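Local coordinates for protein trichothecene 3-O-acetyltransferase TRI101 (Fusarium sporotrichioides, PDB 2ZBA) that transfers an acetyl group from acetyl coenzyme A to the 3-hydroxyl of trichothecene mycotoxins during their biosynthesis, at residues N332-L335 / G336-A339. Residues are numbered along the deposited sequence; the frame is centred on the assembly and turned at random.
Sequences NEPL and GATA
Thr338 OG1 is gripped from two directions: it donates to Glu333 OE2 over 2.7 Å and also bonds to Gln279 NE2 on helix 269-285, so both roles of this buried hydroxyl are used. The carboxylate offers the anti lone pair of OE2, the one turned away from OE1. The Glu333 side chain reaches forward alongside the first turn, with CG between the backbone N and the carbonyl carbon (chi1 74°) and the rest extended. Glu333 CD lies 3.9 Å from Ala337 CB. The other oxygen, OE1, forms a salt bridge with Arg341, further along the same helix, an arrangement that would limit rotation of the carboxylate.

Pro334 is the N-cap of helix 335-344, which follows helix 327-332 after a short loop in this BAHD-superfamily enzyme. Pro334 O accepts Thr338 N at 3.2 Å, in the carbonyl plane, and, weakly, Ala337 N. The next i+4 to i bond of the helix runs from Ala339 N to Leu335 O, 2.8 Å and almost straight at 173°. On the outer side, Pro334 CG rests 3.7 Å from Ala337 CB, whereas Leu335, Thr338 and Ala339 pack on Ala275 of helix 269-285. Ala339 also touches Val267, a coenzyme A-binding residue, with the bound cofactor about 10 Å from the alanine side chain.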
ATOM      1  N   ASN A 332       2.472  27.078   6.890  1.00 33.77           N
ATOM      2  CA  ASN A 332       1.812  28.346   7.205  1.00 33.61           C
ATOM      3  C   ASN A 332       0.664  28.756   6.292  1.00 33.48           C
ATOM      4  O   ASN A 332       0.104  29.841   6.467  1.00 33.95           O
ATOM      5  CB  ASN A 332       2.855  29.477   7.277  1.00 34.20           C
ATOM      6  CG  ASN A 332       3.946  29.205   8.303  1.00 34.42           C
ATOM      7  OD1 ASN A 332       3.671  28.746   9.404  1.00 36.72           O
ATOM      8  ND2 ASN A 332       5.188  29.483   7.940  1.00 34.28           N
ATOM      9  N   GLU A 333       0.298  27.917   5.327  1.00 33.18           N
ATOM     10  CA  GLU A 333      -0.861  28.220   4.479  1.00 32.87           C
ATOM     11  C   GLU A 333      -2.143  27.605   5.060  1.00 33.07           C
ATOM     12  O   GLU A 333      -2.063  26.729   5.935  1.00 33.51           O
ATOM     13  CB  GLU A 333      -0.625  27.794   3.018  1.00 32.87           C
ATOM     14  CG  GLU A 333      -0.676  26.290   2.735  1.00 31.73           C
ATOM     15  CD  GLU A 333      -0.142  25.931   1.347  1.00 33.32           C
ATOM     16  OE1 GLU A 333       0.370  26.829   0.651  1.00 33.23           O
ATOM     17  OE2 GLU A 333      -0.225  24.749   0.942  1.00 34.90           O
ATOM     18  N   PRO A 334      -3.328  28.078   4.611  1.00 32.89           N
ATOM     19  CA  PRO A 334      -4.567  27.422   5.042  1.00 32.41           C
ATOM     20  C   PRO A 334      -4.666  25.970   4.563  1.00 31.77           C
ATOM     21  O   PRO A 334      -4.191  25.630   3.463  1.00 32.00           O
ATOM     22  CB  PRO A 334      -5.666  28.256   4.372  1.00 32.58           C
ATOM     23  CG  PRO A 334      -5.004  28.958   3.248  1.00 32.94           C
ATOM     24  CD  PRO A 334      -3.603  29.229   3.726  1.00 32.87           C
ATOM     25  N   LEU A 335      -5.293  25.131   5.381  1.00 30.13           N
ATOM     26  CA  LEU A 335      -5.483  23.724   5.053  1.00 29.03           C
ATOM     27  C   LEU A 335      -6.109  23.485   3.664  1.00 28.52           C
ATOM     28  O   LEU A 335      -5.692  22.592   2.914  1.00 28.44           O
ATOM     29  CB  LEU A 335      -6.324  23.047   6.140  1.00 28.93           C
ATOM     30  CG  LEU A 335      -6.285  21.522   6.090  1.00 27.15           C
ATOM     31  CD1 LEU A 335      -4.853  21.049   6.288  1.00 22.56           C
ATOM     32  CD2 LEU A 335      -7.205  20.968   7.143  1.00 25.41           C
ATOM     33  N   GLY A 336      -7.108  24.293   3.327  1.00 27.66           N
ATOM     34  CA  GLY A 336      -7.691  24.276   2.000  1.00 26.81           C
ATOM     35  C   GLY A 336      -6.724  24.510   0.853  1.00 26.46           C
ATOM     36  O   GLY A 336      -6.889  23.925  -0.216  1.00 26.48           O
ATOM     37  N   ALA A 337      -5.735  25.373   1.064  1.00 26.39           N
ATOM     38  CA  ALA A 337      -4.699  25.631   0.056  1.00 26.26           C
ATOM     39  C   ALA A 337      -3.828  24.403  -0.139  1.00 25.87           C
ATOM     40  O   ALA A 337      -3.489  24.043  -1.274  1.00 26.54           O
ATOM     41  CB  ALA A 337      -3.840  26.833   0.446  1.00 26.26           C
ATOM     42  N   THR A 338      -3.472  23.749   0.963  1.00 25.13           N
ATOM     43  CA  THR A 338      -2.694  22.511   0.872  1.00 23.96           C
ATOM     44  C   THR A 338      -3.488  21.378   0.224  1.00 23.78           C
ATOM     45  O   THR A 338      -2.986  20.741  -0.689  1.00 23.62           O
ATOM     46  CB  THR A 338      -2.100  22.088   2.221  1.00 23.98           C
ATOM     47  OG1 THR A 338      -1.474  23.217   2.840  1.00 22.36           O
ATOM     48  CG2 THR A 338      -1.048  21.003   2.029  1.00 22.94           C
ATOM     49  N   ALA A 339      -4.726  21.150   0.675  1.00 23.73           N
ATOM     50  CA  ALA A 339      -5.584  20.088   0.127  1.00 23.45           C
ATOM     51  C   ALA A 339      -5.877  20.274  -1.355  1.00 24.04           C
ATOM     52  O   ALA A 339      -6.010  19.291  -2.097  1.00 24.06           O
ATOM     53  CB  ALA A 339      -6.888  19.999   0.905  1.00 23.26           C
TER